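Local coordinates for protein Vlm2 (Streptomyces tsusimaensis, PDB 6ECB) that forms the thioesterase domain of a non-ribosomal peptide synthetase for the depsipeptide valinomycin and probably releases the product through an acyl-enzyme intermediate, at residues Met170-Arg175 with Met276-His281; Asp268-His273 with Val282-Gln287. All coordinates share one frame; numbering follows the deposited sequence.

Contact 1: residues Met170-Arg175 with Met276-His281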
loop_
_atom_site.group_PDB
_atom_site.type_symbol
_atom_site.label_atom_id
_atom_site.label_comp_id
_atom_site.label_asym_id
_atom_site.label_seq_id
_atom_site.Cartn_x
_atom_site.Cartn_y
_atom_site.Cartn_z
ATOM N N MET A 170 2.960 10.115 5.392
ATOM C CA MET A 170 3.460 8.852 5.934
ATOM C C MET A 170 4.426 9.099 7.091
ATOM O O MET A 170 4.578 8.234 7.959
ATOM C CB MET A 170 4.161 8.016 4.842
ATOM C CG MET A 170 3.265 7.385 3.746
ATOM S SD MET A 170 4.265 6.613 2.423
ATOM C CE MET A 170 3.046 6.137 1.194
ATOM N N LEU A 171 5.082 10.270 7.121
ATOM C CA LEU A 171 6.086 10.583 8.131
ATOM C C LEU A 171 5.577 11.546 9.206
ATOM O O LEU A 171 6.387 12.160 9.905
ATOM C CB LEU A 171 7.341 11.162 7.471
ATOM C CG LEU A 171 8.133 10.160 6.610
ATOM C CD1 LEU A 171 9.321 10.838 5.915
ATOM C CD2 LEU A 171 8.626 8.984 7.457
ATOM N N ASP A 172 4.259 11.684 9.354
ATOM C CA ASP A 172 3.666 12.520 10.408
ATOM C C ASP A 172 4.224 13.945 10.379
ATOM O O ASP A 172 4.510 14.556 11.410
ATOM C CB ASP A 172 3.868 11.876 11.787
ATOM C CG ASP A 172 2.896 10.726 12.046
ATOM O OD1 ASP A 172 1.694 11.005 12.258
ATOM O OD2 ASP A 172 3.323 9.546 12.024
ATOM N N GLN A 173 4.352 14.501 9.186
ATOM C CA GLN A 173 4.929 15.823 9.028
ATOM C C GLN A 173 3.850 16.895 8.893
ATOM O O GLN A 173 2.690 16.623 8.576
ATOM C CB GLN A 173 5.856 15.852 7.809
ATOM C CG GLN A 173 7.107 15.037 8.020
ATOM C CD GLN A 173 8.125 15.762 8.859
ATOM O OE1 GLN A 173 8.300 15.479 10.053
ATOM N NE2 GLN A 173 8.810 16.721 8.243
ATOM N N ASP A 174 4.264 18.121 9.173
ATOM C CA ASP A 174 3.457 19.317 8.972
ATOM C C ASP A 174 3.321 19.557 7.472
ATOM O O ASP A 174 4.182 20.189 6.853
ATOM C CB ASP A 174 4.104 20.504 9.669
ATOM C CG ASP A 174 3.241 21.744 9.632
ATOM O OD1 ASP A 174 2.414 21.879 8.704
ATOM O OD2 ASP A 174 3.398 22.588 10.538
ATOM N N ARG A 175 2.238 19.051 6.889
ATOM C CA ARG A 175 2.101 19.068 5.435
ATOM C C ARG A 175 2.006 20.491 4.893
ATOM O O ARG A 175 2.607 20.809 3.857
ATOM C CB ARG A 175 0.883 18.244 5.042
ATOM C CG ARG A 175 1.058 16.767 5.312
ATOM C CD ARG A 175 -0.275 16.044 5.282
ATOM N NE ARG A 175 -1.122 16.476 6.392
ATOM C CZ ARG A 175 -2.241 15.864 6.767
ATOM N NH1 ARG A 175 -2.666 14.784 6.120
ATOM N NH2 ARG A 175 -2.936 16.334 7.796
ATOM N N MET A 276 -5.587 7.129 8.262
ATOM C CA MET A 276 -5.928 5.813 8.784
ATOM C C MET A 276 -4.688 4.951 9.014
ATOM O O MET A 276 -4.751 4.015 9.814
ATOM C CB MET A 276 -6.875 5.070 7.835
ATOM C CG MET A 276 -6.318 4.998 6.429
ATOM S SD MET A 276 -7.153 3.772 5.419
ATOM C CE MET A 276 -6.538 2.263 6.117
ATOM N N LEU A 277 -3.579 5.223 8.322
ATOM C CA LEU A 277 -2.387 4.386 8.465
ATOM C C LEU A 277 -1.412 4.953 9.493
ATOM O O LEU A 277 -0.309 4.418 9.624
ATOM C CB LEU A 277 -1.665 4.212 7.128
ATOM C CG LEU A 277 -2.435 3.331 6.140
ATOM C CD1 LEU A 277 -1.653 3.288 4.821
ATOM C CD2 LEU A 277 -2.633 1.935 6.717
ATOM N N ARG A 278 -1.785 6.027 10.186
ATOM C CA ARG A 278 -0.938 6.681 11.176
ATOM C C ARG A 278 -1.640 6.715 12.517
ATOM O O ARG A 278 -2.859 6.560 12.612
ATOM C CB ARG A 278 -0.593 8.115 10.770
ATOM C CG ARG A 278 -0.118 8.168 9.337
ATOM C CD ARG A 278 0.602 9.439 9.029
ATOM N NE ARG A 278 -0.002 10.598 9.678
ATOM C CZ ARG A 278 -0.718 11.534 9.060
ATOM N NH1 ARG A 278 -0.942 11.470 7.749
ATOM N NH2 ARG A 278 -1.213 12.544 9.764
ATOM N N ALA A 279 -0.854 6.956 13.562
ATOM C CA ALA A 279 -1.425 7.079 14.886
ATOM C C ALA A 279 -2.317 8.319 14.932
ATOM O O ALA A 279 -2.028 9.320 14.273
ATOM C CB ALA A 279 -0.315 7.184 15.937
ATOM N N PRO A 280 -3.407 8.288 15.708
ATOM C CA PRO A 280 -3.887 7.220 16.592
ATOM C C PRO A 280 -4.823 6.254 15.895
ATOM O O PRO A 280 -5.192 5.241 16.473
ATOM C CB PRO A 280 -4.638 7.988 17.669
ATOM C CG PRO A 280 -5.225 9.127 16.882
ATOM C CD PRO A 280 -4.183 9.522 15.902
ATOM N N HIS A 281 -5.221 6.559 14.658
ATOM C CA HIS A 281 -6.257 5.764 14.019
ATOM C C HIS A 281 -5.758 4.384 13.627
ATOM O O HIS A 281 -6.540 3.427 13.635
ATOM C CB HIS A 281 -6.772 6.505 12.791
ATOM C CG HIS A 281 -7.452 7.793 13.143
ATOM N ND1 HIS A 281 -7.083 9.002 12.597
ATOM C CD2 HIS A 281 -8.465 8.055 13.999
ATOM C CE1 HIS A 281 -7.846 9.954 13.100
ATOM N NE2 HIS A 281 -8.694 9.407 13.952
HETATM O O HOH W 1 2.731 5.775 8.852
HETATM O O HOH W 2 1.775 7.643 13.385
#
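D172 and R278 meet in a surface salt bridge that carries most of this contact. NE of R278 donates to OD1 of D172 over 3.1 Å, a bent bond with an angle of 143° at the hydrogen. The two flat groups stand almost perpendicular, at 89°: the oxygen lies at the edge of the guanidinium, while the N-H comes down on OD1 from above the carboxylate plane. A bend of the arginine chain at chi3 (-38°) turns NE to the acid. D172 is poorly ordered, so the grip is probably not rigid.

Further out on the same guanidinium, NH1 of R278 lies 4.1 Å from NH1 of R175. The planes are again nearly at right angles, and these are like charges, of which that on R278 is probably partly offset by its salt bridge to D172. Just before NE along the R278 chain, CD packs against CA of M170 at 4.3 Å.

Two waters bridge the segments. One joins the D172 carboxylate to the backbone, donating to OD2 and accepting from N of A279, 2.7 Å away, so each carboxylate oxygen has a partner; the second donates to O of M170 and, weakly, to O of L277.

D172 is placed by the Schellman motif that ends helix 167-170, where it is the C-prime residue with positive phi. D174 then N-caps helix 175-179 through OD1 to the backbone N of A177. The contact thus joins the turn between these two helices to the loop running from strand 264-268 into helix 281-293, with L277 touching H110 of strand 105-110.

Contact 2: residues Asp268-His273 with Val282-Gln287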
loop_
_atom_site.group_PDB
_atom_site.type_symbol
_atom_site.label_atom_id
_atom_site.label_comp_id
_atom_site.label_asym_id
_atom_site.label_seq_id
_atom_site.Cartn_x
_atom_site.Cartn_y
_atom_site.Cartn_z
ATOM N N ASP A 268 -16.204 -0.627 8.487
ATOM C CA ASP A 268 -15.915 0.791 8.651
ATOM C C ASP A 268 -14.716 0.952 9.590
ATOM O O ASP A 268 -14.621 0.256 10.611
ATOM C CB ASP A 268 -17.125 1.531 9.231
ATOM C CG ASP A 268 -18.293 1.667 8.247
ATOM O OD1 ASP A 268 -18.188 1.316 7.066
ATOM O OD2 ASP A 268 -19.339 2.172 8.672
ATOM N N ILE A 269 -13.821 1.880 9.256
ATOM C CA ILE A 269 -12.659 2.174 10.100
ATOM C C ILE A 269 -12.579 3.675 10.345
ATOM O O ILE A 269 -13.092 4.483 9.554
ATOM C CB ILE A 269 -11.346 1.657 9.469
ATOM C CG1 ILE A 269 -11.192 2.110 8.006
ATOM C CG2 ILE A 269 -11.301 0.134 9.536
ATOM C CD1 ILE A 269 -9.802 1.904 7.406
ATOM N N PRO A 270 -11.901 4.087 11.418
ATOM C CA PRO A 270 -11.756 5.516 11.706
ATOM C C PRO A 270 -10.673 6.162 10.860
ATOM O O PRO A 270 -9.875 5.509 10.188
ATOM C CB PRO A 270 -11.361 5.536 13.191
ATOM C CG PRO A 270 -10.573 4.290 13.355
ATOM C CD PRO A 270 -11.267 3.255 12.461
ATOM N N GLY A 271 -10.625 7.484 10.963
ATOM C CA GLY A 271 -9.651 8.261 10.232
ATOM C C GLY A 271 -10.175 8.681 8.873
ATOM O O GLY A 271 -11.361 8.537 8.549
ATOM N N ASP A 272 -9.262 9.206 8.069
ATOM C CA ASP A 272 -9.555 9.384 6.652
ATOM C C ASP A 272 -8.454 8.726 5.828
ATOM O O ASP A 272 -7.602 8.024 6.377
ATOM C CB ASP A 272 -9.733 10.861 6.305
ATOM C CG ASP A 272 -8.500 11.680 6.571
ATOM O OD1 ASP A 272 -7.388 11.215 6.217
ATOM O OD2 ASP A 272 -8.655 12.799 7.113
ATOM N N HIS A 273 -8.454 8.936 4.508
ATOM C CA HIS A 273 -7.681 8.060 3.638
ATOM C C HIS A 273 -6.196 8.103 3.981
ATOM O O HIS A 273 -5.499 7.078 3.904
ATOM C CB HIS A 273 -7.894 8.452 2.170
ATOM C CG HIS A 273 -7.265 7.508 1.187
ATOM N ND1 HIS A 273 -7.690 6.207 1.032
ATOM C CD2 HIS A 273 -6.255 7.679 0.298
ATOM C CE1 HIS A 273 -6.964 5.612 0.101
ATOM N NE2 HIS A 273 -6.093 6.484 -0.369
ATOM N N VAL A 282 -4.474 4.256 13.297
ATOM C CA VAL A 282 -3.973 2.974 12.793
ATOM C C VAL A 282 -4.118 1.893 13.858
ATOM O O VAL A 282 -4.265 0.707 13.527
ATOM C CB VAL A 282 -2.522 3.104 12.285
ATOM C CG1 VAL A 282 -1.532 3.338 13.423
ATOM C CG2 VAL A 282 -2.129 1.872 11.430
ATOM N N SER A 283 -4.080 2.259 15.145
ATOM C CA SER A 283 -4.270 1.237 16.166
ATOM C C SER A 283 -5.665 0.629 16.091
ATOM O O SER A 283 -5.843 -0.569 16.347
ATOM C CB SER A 283 -4.018 1.798 17.576
ATOM O OG SER A 283 -4.953 2.805 17.919
ATOM N N GLU A 284 -6.679 1.444 15.777
ATOM C CA GLU A 284 -8.032 0.916 15.663
ATOM C C GLU A 284 -8.214 0.156 14.355
ATOM O O GLU A 284 -8.928 -0.858 14.316
ATOM C CB GLU A 284 -9.054 2.047 15.766
ATOM C CG GLU A 284 -10.465 1.542 16.024
ATOM C CD GLU A 284 -11.415 2.648 16.455
ATOM O OE1 GLU A 284 -10.934 3.692 16.959
ATOM O OE2 GLU A 284 -12.640 2.472 16.286
ATOM N N VAL A 285 -7.583 0.631 13.279
ATOM C CA VAL A 285 -7.565 -0.121 12.030
ATOM C C VAL A 285 -6.977 -1.504 12.263
ATOM O O VAL A 285 -7.535 -2.518 11.829
ATOM C CB VAL A 285 -6.764 0.635 10.961
ATOM C CG1 VAL A 285 -6.630 -0.195 9.698
ATOM C CG2 VAL A 285 -7.412 1.983 10.666
ATOM N N ALA A 286 -5.845 -1.562 12.970
ATOM C CA ALA A 286 -5.203 -2.838 13.275
ATOM C C ALA A 286 -6.118 -3.744 14.092
ATOM O O ALA A 286 -6.207 -4.948 13.824
ATOM C CB ALA A 286 -3.882 -2.596 14.040
ATOM N N GLN A 287 -6.789 -3.191 15.111
ATOM C CA GLN A 287 -7.700 -3.981 15.934
ATOM C C GLN A 287 -8.798 -4.602 15.084
ATOM O O GLN A 287 -9.190 -5.755 15.305
ATOM C CB GLN A 287 -8.291 -3.093 17.033
ATOM C CG GLN A 287 -9.342 -3.733 17.895
ATOM C CD GLN A 287 -9.699 -2.855 19.099
ATOM O OE1 GLN A 287 -8.812 -2.392 19.833
ATOM N NE2 GLN A 287 -10.996 -2.611 19.294
#
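I269 and P270 pack on V285 and E284 at the edge of an alpha/beta-hydrolase fold, where the chain leaves the last strand of the sheet, 264-268, and returns as helix 281-293. The loop between them carries H273, the likely histidine of a Ser-His-Asp triad: its ND1 is hydrogen-bonded to D138, and its side chain touches S111 on the probable nucleophile elbow.

The apolar part is built round one methyl. CG2 of V285 reaches I269 with CD1 at 4.0 Å and CB at 4.1 Å, the two side chains crossing at a slant. In I269, with chi1 at 50°, CG1 is flanked by both backbone branches, and the extended chi2 carries CD1 on to the valine. The same isoleucine also packs on M276 and on L288 of helix 281-293. CD of P270 adds a looser touch to CG2 of V285, at 4.4 Å.

Nearer the surface, the packing is between a proline ring and the aliphatic and carboxylate carbons of an acid. E284 runs its extended chain across the CG-CD side of P270, with CG of the ring 3.6 Å from both CB and CD of the glutamate. The chi1 of -165°, with CG opposite the backbone N, carries the chain across the ring. P270 also touches H281.

No hydrogen bond crosses between the two segments. The contact instead buries a polar atom: O of P270, 4.3 Å from CG2 of V285, has no hydrogen-bonding partner in the model.

Overall arrangement
From the N terminus, the chain first supplies 170-175, the turn between helices 167-170 and 175-179, and then runs through strand 237-241 to edge strand 264-268. Contact 2 opens there at 268-273; the chain next gives 276-281, which closes contact 1 over a separation of 101 residues, and then 282-287, which closes the short loop of contact 2. Their segments alternate, so the contacts cross rather than nest. Their centres lie 12 Å apart and they touch where O of M276 packs on V282 and V285 and C of L277 on CB of V282. Contact 1 ties the first turn to the loop before helix 281-293, contact 2 the exit of the edge strand to that helix.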